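Long-range contacts in putative metallopeptidase (Corynebacterium diphtheriae, PDB 3QOC), which is probably a metal-dependent aminopeptidase of the creatinase/prolidase family, represented here by its N-terminal domain alone, without the peptidase M24 part: residues A[57-62]-A[78-83]; A[24-29]-A[125-130]; A[8-13]-A[36-41]; A[29-34]-A[100-105]. All blocks are in the same frame, centred on the assembly; numbering follows the deposited sequence.

Contact 1: A[57-62]-A[78-83]; sequences SARIST and ESLMAR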
loop_
_atom_site.group_PDB
_atom_site.type_symbol
_atom_site.label_atom_id
_atom_site.label_comp_id
_atom_site.label_asym_id
_atom_site.label_seq_id
_atom_site.Cartn_x
_atom_site.Cartn_y
_atom_site.Cartn_z
ATOM N N SER A 57 -8.682 5.448 3.826
ATOM C CA SER A 57 -9.013 4.438 2.851
ATOM C C SER A 57 -7.687 3.715 2.456
ATOM O O SER A 57 -6.570 4.169 2.806
ATOM C CB SER A 57 -9.650 5.075 1.633
ATOM O OG SER A 57 -8.633 5.816 0.953
ATOM N N ALA A 58 -7.846 2.598 1.777
ATOM C CA ALA A 58 -6.761 1.683 1.430
ATOM C C ALA A 58 -7.119 0.848 0.214
ATOM O O ALA A 58 -8.249 0.675 -0.071
ATOM C CB ALA A 58 -6.343 0.779 2.601
ATOM N N ARG A 59 -6.120 0.345 -0.495
ATOM C CA ARG A 59 -6.350 -0.563 -1.612
ATOM C C ARG A 59 -5.181 -1.536 -1.659
ATOM O O ARG A 59 -4.057 -1.171 -1.382
ATOM C CB ARG A 59 -6.414 0.253 -2.893
ATOM C CG ARG A 59 -7.075 -0.502 -4.027
ATOM C CD ARG A 59 -7.188 0.398 -5.264
ATOM N NE ARG A 59 -7.923 -0.234 -6.349
ATOM C CZ ARG A 59 -7.816 0.095 -7.631
ATOM N NH1 ARG A 59 -6.969 1.052 -8.005
ATOM N NH2 ARG A 59 -8.582 -0.508 -8.541
ATOM N N ILE A 60 -5.460 -2.782 -1.983
ATOM C CA ILE A 60 -4.497 -3.822 -1.894
ATOM C C ILE A 60 -4.444 -4.547 -3.233
ATOM O O ILE A 60 -5.410 -4.585 -3.998
ATOM C CB ILE A 60 -4.802 -4.749 -0.731
ATOM C CG1 ILE A 60 -3.580 -5.611 -0.454
ATOM C CG2 ILE A 60 -6.063 -5.608 -1.005
ATOM C CD1 ILE A 60 -3.698 -6.394 0.947
ATOM N N SER A 61 -3.267 -5.014 -3.603
ATOM C CA SER A 61 -3.185 -5.678 -4.895
ATOM C C SER A 61 -2.437 -7.001 -4.800
ATOM O O SER A 61 -1.517 -7.121 -4.051
ATOM C CB SER A 61 -2.450 -4.748 -5.868
ATOM O OG SER A 61 -2.266 -5.426 -7.087
ATOM N N THR A 62 -2.817 -7.971 -5.625
ATOM C CA THR A 62 -2.121 -9.252 -5.631
ATOM C C THR A 62 -2.380 -9.938 -6.991
ATOM O O THR A 62 -3.193 -9.432 -7.797
ATOM C CB THR A 62 -2.531 -10.127 -4.478
ATOM O OG1 THR A 62 -1.610 -11.223 -4.385
ATOM C CG2 THR A 62 -3.939 -10.692 -4.673
ATOM N N GLU A 78 -10.580 -3.157 -0.654
ATOM C CA GLU A 78 -10.831 -3.458 -2.080
ATOM C C GLU A 78 -9.514 -3.885 -2.732
ATOM O O GLU A 78 -8.438 -3.336 -2.436
ATOM C CB GLU A 78 -11.398 -2.182 -2.751
ATOM C CG GLU A 78 -11.570 -2.210 -4.230
ATOM C CD GLU A 78 -11.926 -0.801 -4.763
ATOM O OE1 GLU A 78 -13.115 -0.605 -5.125
ATOM O OE2 GLU A 78 -11.029 0.106 -4.744
ATOM N N SER A 79 -9.595 -4.912 -3.557
ATOM C CA SER A 79 -8.448 -5.569 -4.138
ATOM C C SER A 79 -8.426 -5.310 -5.625
ATOM O O SER A 79 -9.448 -5.068 -6.243
ATOM C CB SER A 79 -8.483 -7.098 -3.881
ATOM O OG SER A 79 -9.532 -7.779 -4.603
ATOM N N LEU A 80 -7.219 -5.337 -6.170
ATOM C CA LEU A 80 -6.976 -5.164 -7.611
ATOM C C LEU A 80 -6.076 -6.316 -7.991
ATOM O O LEU A 80 -4.986 -6.482 -7.426
ATOM C CB LEU A 80 -6.161 -3.902 -7.868
ATOM C CG LEU A 80 -5.587 -3.677 -9.267
ATOM C CD1 LEU A 80 -6.739 -3.508 -10.273
ATOM C CD2 LEU A 80 -4.790 -2.376 -9.313
HETATM N N MSE A 81 -6.485 -7.067 -8.999
HETATM C CA MSE A 81 -5.632 -8.142 -9.501
HETATM C C MSE A 81 -4.589 -7.587 -10.463
HETATM O O MSE A 81 -4.943 -6.911 -11.403
HETATM C CB MSE A 81 -6.480 -9.159 -10.301
HETATM C CG MSE A 81 -5.652 -10.359 -10.705
HETATM SE SE MSE A 81 -6.839 -11.786 -11.602
HETATM C CE MSE A 81 -6.805 -10.990 -13.412
ATOM N N ALA A 82 -3.344 -7.985 -10.289
ATOM C CA ALA A 82 -2.267 -7.582 -11.201
ATOM C C ALA A 82 -1.085 -8.579 -11.063
ATOM O O ALA A 82 -0.751 -8.920 -9.925
ATOM C CB ALA A 82 -1.752 -6.162 -10.784
ATOM N N ARG A 83 -0.459 -8.987 -12.168
ATOM C CA ARG A 83 0.821 -9.718 -12.113
ATOM C C ARG A 83 1.865 -8.857 -11.344
ATOM O O ARG A 83 2.466 -9.338 -10.339
ATOM C CB ARG A 83 1.323 -10.093 -13.508
ATOM C CG ARG A 83 0.676 -11.382 -14.080
ATOM C CD ARG A 83 0.751 -11.539 -15.607
ATOM N NE ARG A 83 -0.344 -12.380 -16.114
ATOM C CZ ARG A 83 -0.382 -12.944 -17.334
ATOM N NH1 ARG A 83 0.632 -12.786 -18.190
ATOM N NH2 ARG A 83 -1.421 -13.704 -17.695
HETATM O O HOH W 1 -10.858 -0.457 0.178
HETATM O O HOH W 2 -10.203 -2.878 -7.400
#
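Strands 58-62 and 78-81 run parallel, their axes 4.6 Å apart at closest, with Ile60 beside Ser79, Ser61 beside Leu80 and Thr62 beside Met81. They are the two strands of a beta-alpha-beta unit whose crossover is helix 67-73; strand 78-81 is the outermost strand on this side of the mixed sheet of the creatinase/prolidase N-terminal domain. The backbone ladder begins with Ile60 N donating to Glu78 O and ends with Ala82 N donating to Thr62 O. On the face carrying Arg59, Ser61 and Leu80, under helix 85-91, the Arg59 chain runs out extended. Its NE comes 3.5 Å from Glu78 OE2, but that oxygen stands far off the flat guanidinium, so the salt bridge is held by charge alone. Asp92 takes NH1 in a second salt bridge, while a water in the guanidinium plane joins NH2 to Ser79 O. Leu80 CD2 lies over one guanidinium face, toward the rim. On the other face, Ile60 and Thr62 pack against Ile70 of the crossover helix. Leu80 O is gripped twice, from opposite faces of its carbonyl plane: by Thr62 N at 3.2 Å and by Ser61 OG, anti to its own backbone N, at 2.9 Å.

Contact 2: A[24-29]-A[125-130]; sequences KRIDAM and IPVTGA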
loop_
_atom_site.group_PDB
_atom_site.type_symbol
_atom_site.label_atom_id
_atom_site.label_comp_id
_atom_site.label_asym_id
_atom_site.label_seq_id
_atom_site.Cartn_x
_atom_site.Cartn_y
_atom_site.Cartn_z
ATOM N N LYS A 24 5.384 12.918 7.768
ATOM C CA LYS A 24 6.353 12.493 6.751
ATOM C C LYS A 24 6.112 13.328 5.470
ATOM O O LYS A 24 6.816 13.146 4.465
ATOM C CB LYS A 24 6.249 10.981 6.473
ATOM C CG LYS A 24 6.926 10.042 7.529
ATOM C CD LYS A 24 6.238 8.615 7.577
ATOM C CE LYS A 24 6.773 7.716 8.753
ATOM N NZ LYS A 24 7.471 6.393 8.385
ATOM N N ARG A 25 5.139 14.254 5.532
ATOM C CA ARG A 25 4.740 15.087 4.427
ATOM C C ARG A 25 4.359 14.297 3.166
ATOM O O ARG A 25 4.925 14.568 2.110
ATOM C CB ARG A 25 5.873 16.082 4.117
ATOM N N ILE A 26 3.425 13.341 3.283
ATOM C CA ILE A 26 2.903 12.559 2.158
ATOM C C ILE A 26 1.387 12.381 2.286
ATOM O O ILE A 26 0.849 12.522 3.363
ATOM C CB ILE A 26 3.565 11.156 2.071
ATOM C CG1 ILE A 26 3.628 10.486 3.442
ATOM C CG2 ILE A 26 5.018 11.263 1.519
ATOM C CD1 ILE A 26 4.288 9.005 3.407
ATOM N N ASP A 27 0.726 12.051 1.179
ATOM C CA ASP A 27 -0.699 11.823 1.105
ATOM C C ASP A 27 -1.104 10.360 1.176
ATOM O O ASP A 27 -2.259 10.058 1.345
ATOM C CB ASP A 27 -1.200 12.347 -0.228
ATOM C CG ASP A 27 -1.033 13.868 -0.357
ATOM O OD1 ASP A 27 -1.504 14.569 0.551
ATOM O OD2 ASP A 27 -0.419 14.371 -1.323
ATOM N N ALA A 28 -0.165 9.473 0.930
ATOM C CA ALA A 28 -0.398 8.060 0.884
ATOM C C ALA A 28 0.935 7.338 0.996
ATOM O O ALA A 28 2.003 7.893 0.663
ATOM C CB ALA A 28 -1.025 7.707 -0.371
HETATM N N MSE A 29 0.851 6.111 1.464
HETATM C CA MSE A 29 1.991 5.289 1.604
HETATM C C MSE A 29 1.763 4.016 0.796
HETATM O O MSE A 29 0.728 3.340 0.895
HETATM C CB MSE A 29 2.209 5.001 3.076
HETATM C CG MSE A 29 3.393 4.159 3.372
HETATM SE SE MSE A 29 5.140 5.221 3.148
HETATM C CE MSE A 29 5.929 4.835 5.051
ATOM N N ILE A 125 7.941 9.672 -3.039
ATOM C CA ILE A 125 8.783 10.212 -2.002
ATOM C C ILE A 125 9.481 9.101 -1.186
ATOM O O ILE A 125 8.800 8.284 -0.543
ATOM C CB ILE A 125 7.909 10.986 -0.962
ATOM C CG1 ILE A 125 7.021 12.071 -1.636
ATOM C CG2 ILE A 125 8.772 11.582 0.112
ATOM C CD1 ILE A 125 7.837 13.078 -2.425
ATOM N N PRO A 126 10.821 9.108 -1.136
ATOM C CA PRO A 126 11.532 8.101 -0.341
ATOM C C PRO A 126 11.313 8.267 1.138
ATOM O O PRO A 126 11.654 9.294 1.696
ATOM C CB PRO A 126 13.025 8.338 -0.689
ATOM C CG PRO A 126 13.077 9.782 -1.231
ATOM C CD PRO A 126 11.740 9.982 -1.919
ATOM N N VAL A 127 10.758 7.263 1.785
ATOM C CA VAL A 127 10.544 7.311 3.216
ATOM C C VAL A 127 11.374 6.199 3.794
ATOM O O VAL A 127 11.283 5.070 3.323
ATOM C CB VAL A 127 9.061 7.068 3.525
ATOM C CG1 VAL A 127 8.807 7.020 5.012
ATOM C CG2 VAL A 127 8.199 8.119 2.819
ATOM N N THR A 128 12.219 6.522 4.780
ATOM C CA THR A 128 13.047 5.528 5.484
ATOM C C THR A 128 12.366 4.981 6.776
ATOM O O THR A 128 11.458 5.589 7.315
ATOM C CB THR A 128 14.432 6.121 5.856
ATOM O OG1 THR A 128 14.258 7.159 6.816
ATOM C CG2 THR A 128 15.152 6.706 4.632
ATOM N N GLY A 129 12.853 3.843 7.274
ATOM C CA GLY A 129 12.297 3.180 8.448
ATOM C C GLY A 129 11.380 1.978 8.113
ATOM O O GLY A 129 10.971 1.778 6.966
ATOM N N ALA A 130 11.048 1.188 9.135
ATOM C CA ALA A 130 10.075 0.100 9.029
ATOM C C ALA A 130 8.645 0.660 9.305
ATOM O O ALA A 130 8.172 0.594 10.427
ATOM C CB ALA A 130 10.463 -1.058 10.051
#
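Val127 meets three side chains of 24-29, and the closest approach is to selenomethionine Met29: the two side chains reach toward each other tip to tip, with Met29 CE 3.6 Å from Val127 CG1. Bends at chi2 (74°) and chi3 (126°) carry the SE and CE of Met29 over to the valine. On the other branch, Val127 CG2 faces Ile26 CD1 at 4.1 Å. Ile26 then closes the row with its shorter branch, sliding past Ile125 in the opposite direction so that CG2 sits 3.8 Å from Ile125 CB and equally near CG1. This is the tight part, with Ile26, Met29 and Val127 all buried and Leu21 of helix 21-24 touching both Ile26 and Met29.

The looser side lies at Lys24, which is partly exposed. Its chain crosses Val127 at about a right angle, and NZ is 3.7 Å from CG1, an approach of a charged tip to a methyl rather than a polar bond; Thr128 O stands farther off at 4.2 Å.

In the fold, the contact joins the turn after helix 21-24, where Arg25 has positive phi in a Schellman motif, to the end of edge strand 122-127. Strand 97-102 runs between strands 28-31 and 122-127 and bonds to both, as in Ala28 with Gly100 and Ile125 with Val99. No hydrogen bond passes between 24-29 and 125-130, so the contact rests on apolar side chains, while the backbone bonding that links the two strands goes through 97-102.

Contact 3: A[8-13]-A[36-41]; sequences TRFLQR and HIRYLS. With SO4 (sulfate ion), chain F.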
loop_
_atom_site.group_PDB
_atom_site.type_symbol
_atom_site.label_atom_id
_atom_site.label_comp_id
_atom_site.label_asym_id
_atom_site.label_seq_id
_atom_site.Cartn_x
_atom_site.Cartn_y
_atom_site.Cartn_z
ATOM N N THR A 8 -10.652 -4.297 14.163
ATOM C CA THR A 8 -9.571 -5.305 14.088
ATOM C C THR A 8 -8.276 -4.586 14.393
ATOM O O THR A 8 -8.161 -3.398 14.167
ATOM C CB THR A 8 -9.479 -6.009 12.762
ATOM O OG1 THR A 8 -9.218 -5.063 11.726
ATOM C CG2 THR A 8 -10.800 -6.795 12.446
ATOM N N ARG A 9 -7.299 -5.305 14.929
ATOM C CA ARG A 9 -5.953 -4.789 14.997
ATOM C C ARG A 9 -5.348 -4.299 13.639
ATOM O O ARG A 9 -4.511 -3.419 13.633
ATOM C CB ARG A 9 -5.052 -5.837 15.592
ATOM C CG ARG A 9 -4.910 -7.195 14.786
ATOM C CD ARG A 9 -4.048 -8.160 15.637
ATOM N NE ARG A 9 -3.755 -9.438 15.059
ATOM C CZ ARG A 9 -4.604 -10.462 15.001
ATOM N NH1 ARG A 9 -5.829 -10.337 15.464
ATOM N NH2 ARG A 9 -4.233 -11.632 14.478
ATOM N N PHE A 10 -5.769 -4.861 12.517
ATOM C CA PHE A 10 -5.196 -4.468 11.253
ATOM C C PHE A 10 -5.747 -3.081 10.925
ATOM O O PHE A 10 -4.990 -2.239 10.459
ATOM C CB PHE A 10 -5.506 -5.518 10.168
ATOM C CG PHE A 10 -5.013 -6.914 10.535
ATOM C CD1 PHE A 10 -3.662 -7.223 10.455
ATOM C CD2 PHE A 10 -5.916 -7.899 11.015
ATOM C CE1 PHE A 10 -3.188 -8.483 10.820
ATOM C CE2 PHE A 10 -5.468 -9.162 11.371
ATOM C CZ PHE A 10 -4.068 -9.457 11.277
ATOM N N LEU A 11 -7.034 -2.835 11.210
ATOM C CA LEU A 11 -7.636 -1.484 11.022
ATOM C C LEU A 11 -6.909 -0.486 11.915
ATOM O O LEU A 11 -6.487 0.592 11.455
ATOM C CB LEU A 11 -9.160 -1.484 11.240
ATOM C CG LEU A 11 -9.909 -0.165 10.906
ATOM C CD1 LEU A 11 -9.616 0.313 9.519
ATOM C CD2 LEU A 11 -11.385 -0.272 10.990
ATOM N N GLN A 12 -6.633 -0.886 13.146
ATOM C CA GLN A 12 -5.842 -0.019 14.072
ATOM C C GLN A 12 -4.407 0.316 13.628
ATOM O O GLN A 12 -3.905 1.421 13.811
ATOM C CB GLN A 12 -5.874 -0.591 15.526
ATOM C CG GLN A 12 -7.355 -0.628 16.126
ATOM C CD GLN A 12 -7.471 -1.284 17.521
ATOM O OE1 GLN A 12 -6.714 -2.198 17.873
ATOM N NE2 GLN A 12 -8.451 -0.828 18.297
ATOM N N ARG A 13 -3.724 -0.652 13.022
ATOM C CA ARG A 13 -2.379 -0.413 12.558
ATOM C C ARG A 13 -2.396 0.526 11.361
ATOM O O ARG A 13 -1.498 1.297 11.156
ATOM C CB ARG A 13 -1.797 -1.787 12.165
ATOM C CG ARG A 13 -1.434 -2.569 13.447
ATOM C CD ARG A 13 -1.429 -4.063 13.176
ATOM N NE ARG A 13 -1.054 -4.837 14.362
ATOM C CZ ARG A 13 -0.793 -6.122 14.345
ATOM N NH1 ARG A 13 -0.807 -6.809 13.197
ATOM N NH2 ARG A 13 -0.472 -6.730 15.468
ATOM N N HIS A 36 5.490 -6.187 6.253
ATOM C CA HIS A 36 4.739 -4.935 6.505
ATOM C C HIS A 36 3.333 -5.035 6.008
ATOM O O HIS A 36 2.382 -4.712 6.757
ATOM C CB HIS A 36 5.443 -3.699 5.972
ATOM C CG HIS A 36 6.771 -3.450 6.617
ATOM N ND1 HIS A 36 7.690 -2.558 6.109
ATOM C CD2 HIS A 36 7.350 -3.997 7.719
ATOM C CE1 HIS A 36 8.782 -2.591 6.839
ATOM N NE2 HIS A 36 8.603 -3.452 7.837
ATOM N N ILE A 37 3.126 -5.602 4.825
ATOM C CA ILE A 37 1.737 -5.736 4.285
ATOM C C ILE A 37 0.920 -6.681 5.197
ATOM O O ILE A 37 -0.291 -6.480 5.476
ATOM C CB ILE A 37 1.786 -6.222 2.855
ATOM C CG1 ILE A 37 2.373 -5.139 1.923
ATOM C CG2 ILE A 37 0.479 -6.738 2.455
ATOM C CD1 ILE A 37 2.858 -5.630 0.583
ATOM N N ARG A 38 1.578 -7.734 5.669
ATOM C CA ARG A 38 0.919 -8.712 6.532
ATOM C C ARG A 38 0.499 -8.086 7.860
ATOM O O ARG A 38 -0.611 -8.306 8.344
ATOM C CB ARG A 38 1.836 -9.911 6.782
ATOM C CG ARG A 38 1.098 -11.211 7.054
ATOM C CD ARG A 38 0.669 -11.309 8.508
ATOM N NE ARG A 38 1.645 -10.702 9.409
ATOM C CZ ARG A 38 1.393 -10.374 10.672
ATOM N NH1 ARG A 38 0.192 -10.595 11.189
ATOM N NH2 ARG A 38 2.341 -9.826 11.419
ATOM N N TYR A 39 1.404 -7.305 8.438
ATOM C CA TYR A 39 1.179 -6.636 9.694
ATOM C C TYR A 39 -0.037 -5.680 9.527
ATOM O O TYR A 39 -0.911 -5.599 10.417
ATOM C CB TYR A 39 2.485 -5.892 10.063
ATOM C CG TYR A 39 2.402 -5.046 11.307
ATOM C CD1 TYR A 39 2.637 -5.589 12.566
ATOM C CD2 TYR A 39 2.069 -3.717 11.225
ATOM C CE1 TYR A 39 2.545 -4.795 13.708
ATOM C CE2 TYR A 39 1.993 -2.860 12.400
ATOM C CZ TYR A 39 2.220 -3.427 13.609
ATOM O OH TYR A 39 2.109 -2.642 14.712
ATOM N N LEU A 40 -0.085 -4.964 8.409
ATOM C CA LEU A 40 -1.147 -3.970 8.173
ATOM C C LEU A 40 -2.454 -4.511 7.631
ATOM O O LEU A 40 -3.519 -3.852 7.760
ATOM C CB LEU A 40 -0.646 -2.913 7.238
ATOM C CG LEU A 40 0.475 -2.012 7.712
ATOM C CD1 LEU A 40 1.066 -1.262 6.525
ATOM C CD2 LEU A 40 0.001 -1.051 8.829
ATOM N N SER A 41 -2.448 -5.735 7.074
ATOM C CA SER A 41 -3.684 -6.241 6.437
ATOM C C SER A 41 -4.112 -7.618 6.847
ATOM O O SER A 41 -5.298 -7.902 6.814
ATOM C CB SER A 41 -3.504 -6.268 4.914
ATOM O OG SER A 41 -2.553 -7.280 4.579
HETATM S S SO4 F . -0.166 -10.492 14.497
HETATM O O1 SO4 F . -0.381 -9.707 15.683
HETATM O O2 SO4 F . 1.209 -10.147 14.281
HETATM O O3 SO4 F . -0.370 -11.902 14.757
HETATM O O4 SO4 F . -1.165 -10.132 13.500
#
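Arg13 lies flat on the ring of Tyr39, guanidinium and ring planes 4° apart and their centres 4.1 Å apart, a stack that is also a cation-pi pair. CD of the same arginine adds a CH-pi contact, 3.8 Å from the ring centroid. Arg9 CD covers the opposite guanidinium face, toward its rim.

One direct hydrogen bond crosses the contact: Arg13 NH1 donates to Tyr39 O at 3.0 Å, in the carbonyl plane and on a lone pair. Here the start of helix 9-19, N-capped by Thr8 through Leu11 N, packs against the end of helix 34-41, their directions 114° apart, in the creatinase/prolidase-like domain.

The Phe10 ring packs on the backbone at the end of helix 34-41: its edge meets Tyr39 O, 3.2 Å from CD1, while Ser41 O lies over one face, toward the rim.

Three arginines, Arg9, Arg13 and Arg38, converge, and a sulfate, probably from the crystallisation liquor, sits among them. Its O4 takes Arg38 NH1 at 2.7 Å and Arg9 NE at 3.1 Å; O1 takes Arg13 NH2 at 3.0 Å, and O2 takes Arg38 NH2. The anion probably eases the repulsion between Arg13 NH1 and Arg38 NH1, 4.4 Å apart.

Contact 4: A[29-34]-A[100-105]; sequences MLVTHL and GFEADY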
loop_
_atom_site.group_PDB
_atom_site.type_symbol
_atom_site.label_atom_id
_atom_site.label_comp_id
_atom_site.label_asym_id
_atom_site.label_seq_id
_atom_site.Cartn_x
_atom_site.Cartn_y
_atom_site.Cartn_z
HETATM N N MSE A 29 0.851 6.111 1.464
HETATM C CA MSE A 29 1.991 5.289 1.604
HETATM C C MSE A 29 1.763 4.016 0.796
HETATM O O MSE A 29 0.728 3.340 0.895
HETATM C CB MSE A 29 2.209 5.001 3.076
HETATM C CG MSE A 29 3.393 4.159 3.372
HETATM SE SE MSE A 29 5.140 5.221 3.148
HETATM C CE MSE A 29 5.929 4.835 5.051
ATOM N N LEU A 30 2.750 3.692 -0.025
ATOM C CA LEU A 30 2.785 2.463 -0.787
ATOM C C LEU A 30 3.696 1.473 -0.055
ATOM O O LEU A 30 4.897 1.681 0.077
ATOM C CB LEU A 30 3.375 2.743 -2.150
ATOM C CG LEU A 30 3.650 1.517 -3.066
ATOM C CD1 LEU A 30 2.374 0.742 -3.308
ATOM C CD2 LEU A 30 4.187 1.941 -4.385
ATOM N N VAL A 31 3.127 0.401 0.446
ATOM C CA VAL A 31 3.871 -0.587 1.193
ATOM C C VAL A 31 4.163 -1.774 0.292
ATOM O O VAL A 31 3.248 -2.343 -0.297
ATOM C CB VAL A 31 2.981 -1.054 2.351
ATOM C CG1 VAL A 31 3.767 -2.040 3.271
ATOM C CG2 VAL A 31 2.483 0.186 3.139
ATOM N N THR A 32 5.415 -2.093 0.093
ATOM C CA THR A 32 5.783 -3.177 -0.737
ATOM C C THR A 32 6.487 -4.315 0.023
ATOM O O THR A 32 6.545 -5.457 -0.458
ATOM C CB THR A 32 6.695 -2.655 -1.922
ATOM O OG1 THR A 32 7.785 -1.873 -1.400
ATOM C CG2 THR A 32 5.871 -1.805 -2.969
ATOM N N HIS A 33 7.030 -4.044 1.187
ATOM C CA HIS A 33 7.683 -5.137 1.956
ATOM C C HIS A 33 6.623 -6.083 2.568
ATOM O O HIS A 33 5.674 -5.635 3.231
ATOM C CB HIS A 33 8.557 -4.533 3.041
ATOM C CG HIS A 33 9.342 -5.552 3.857
ATOM N ND1 HIS A 33 10.447 -6.220 3.358
ATOM C CD2 HIS A 33 9.192 -5.985 5.127
ATOM C CE1 HIS A 33 10.950 -7.016 4.289
ATOM N NE2 HIS A 33 10.207 -6.900 5.382
ATOM N N LEU A 34 6.737 -7.376 2.320
ATOM C CA LEU A 34 5.645 -8.288 2.579
ATOM C C LEU A 34 5.264 -8.386 4.051
ATOM O O LEU A 34 4.080 -8.523 4.356
ATOM C CB LEU A 34 5.895 -9.704 1.989
ATOM C CG LEU A 34 5.296 -9.960 0.552
ATOM C CD1 LEU A 34 3.886 -9.874 0.507
ATOM C CD2 LEU A 34 5.731 -9.052 -0.559
ATOM N N GLY A 100 4.493 8.172 -0.648
ATOM C CA GLY A 100 5.708 7.644 -0.028
ATOM C C GLY A 100 5.969 6.193 -0.448
ATOM O O GLY A 100 5.031 5.499 -0.775
ATOM N N PHE A 101 7.232 5.747 -0.412
ATOM C CA PHE A 101 7.599 4.375 -0.652
ATOM C C PHE A 101 8.681 3.931 0.285
ATOM O O PHE A 101 9.377 4.743 0.849
ATOM C CB PHE A 101 7.989 4.111 -2.144
ATOM C CG PHE A 101 9.211 4.817 -2.578
ATOM C CD1 PHE A 101 10.448 4.182 -2.529
ATOM C CD2 PHE A 101 9.142 6.096 -3.114
ATOM C CE1 PHE A 101 11.608 4.842 -2.914
ATOM C CE2 PHE A 101 10.286 6.728 -3.537
ATOM C CZ PHE A 101 11.530 6.093 -3.426
ATOM N N GLU A 102 8.833 2.640 0.469
ATOM C CA GLU A 102 9.746 2.169 1.458
ATOM C C GLU A 102 11.176 2.134 0.847
ATOM O O GLU A 102 11.629 1.146 0.227
ATOM C CB GLU A 102 9.306 0.803 1.942
ATOM C CG GLU A 102 7.977 0.797 2.556
ATOM C CD GLU A 102 7.583 -0.612 3.009
ATOM O OE1 GLU A 102 7.059 -1.404 2.177
ATOM O OE2 GLU A 102 7.824 -0.930 4.191
ATOM N N ALA A 103 11.898 3.200 1.043
ATOM C CA ALA A 103 13.155 3.380 0.291
ATOM C C ALA A 103 14.241 2.432 0.833
ATOM O O ALA A 103 15.183 2.107 0.155
ATOM C CB ALA A 103 13.626 4.875 0.371
ATOM N N ASP A 104 14.065 1.983 2.065
ATOM C CA ASP A 104 14.968 1.027 2.636
ATOM C C ASP A 104 14.774 -0.387 2.084
ATOM O O ASP A 104 15.614 -1.257 2.363
ATOM C CB ASP A 104 14.741 0.947 4.167
ATOM C CG ASP A 104 15.199 2.181 4.911
ATOM O OD1 ASP A 104 15.877 3.063 4.290
ATOM O OD2 ASP A 104 14.882 2.253 6.129
ATOM N N TYR A 105 13.660 -0.632 1.378
ATOM C CA TYR A 105 13.345 -1.959 0.924
ATOM C C TYR A 105 13.234 -2.091 -0.568
ATOM O O TYR A 105 13.457 -3.167 -1.116
ATOM C CB TYR A 105 12.048 -2.480 1.569
ATOM C CG TYR A 105 12.117 -2.553 3.073
ATOM C CD1 TYR A 105 12.448 -3.735 3.722
ATOM C CD2 TYR A 105 11.917 -1.427 3.853
ATOM C CE1 TYR A 105 12.523 -3.794 5.123
ATOM C CE2 TYR A 105 11.963 -1.485 5.207
ATOM C CZ TYR A 105 12.258 -2.683 5.836
ATOM O OH TYR A 105 12.357 -2.707 7.198
HETATM O O HOH W 3 7.306 0.900 -1.195
#
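Glu102 OE1 collects two backbone N-H groups in a row, Thr32 N at 2.7 Å and His33 N at 2.8 Å. The first meets the oxygen nearly along its C-O axis; the second comes from the syn side in a nearly straight hydrogen bond, N-H...O angle 177°. The glutamate gets there with CG anti to its own carbonyl carbon (chi1 -61°) and an extended chain beyond. Val31 CG1 rests 3.5 Å from the same oxygen, so OE1 has a methyl beside it as well as two amides gripping it.

Beside this, the rings of His33 and Tyr105 meet obliquely, with Tyr105 CD1 over the histidine face toward its rim, 3.2 Å from ND1.

Behind these side chains lie two parallel strands of the mixed sheet, 28-31 and 97-102, paired at Met29 and Gly100, where Leu30 N donates to Gly100 O at 3.0 Å. Past that pair a water spans the gap, giving a proton to Leu30 O and accepting from Glu102 N, and it also bonds Thr32 OG1. His33 is the N-cap residue of helix 34-41, so the two bonds to Thr32 N and His33 N tie Glu102 to the turn between strand 28-31 and that helix.

Farther out, His36 in the first turn of that helix uses ND1 to hold Glu102 OE2, the second carboxylate oxygen. The His36 ring also meets Tyr105 edge-to-face.

How the contacts relate
All four contacts sit in one domain. Contacts 1, 2 and 4 reach the same six-strand mixed sheet, whose order is 78-81, 58-62, 49-53, 28-31, 97-102, 122-127; contact 1 lies at one edge and contact 2 at the other, their centres 19 Å apart. Contacts 2 and 4 are neighbours, 8 Å between centres, sharing Met29. Contact 3 is helical, and its helix 34-41 directly follows strand 28-31; His36 touches contact 4 through Glu102, and Ser41 touches Ile60 of contact 1. Along the chain contact 3 closes before contact 1 opens, while contact 1 nests inside contact 4, itself nested in contact 2. Contact 3 crosses contacts 2 and 4, so helix 34-41 ties helix 9-19 to the sheet.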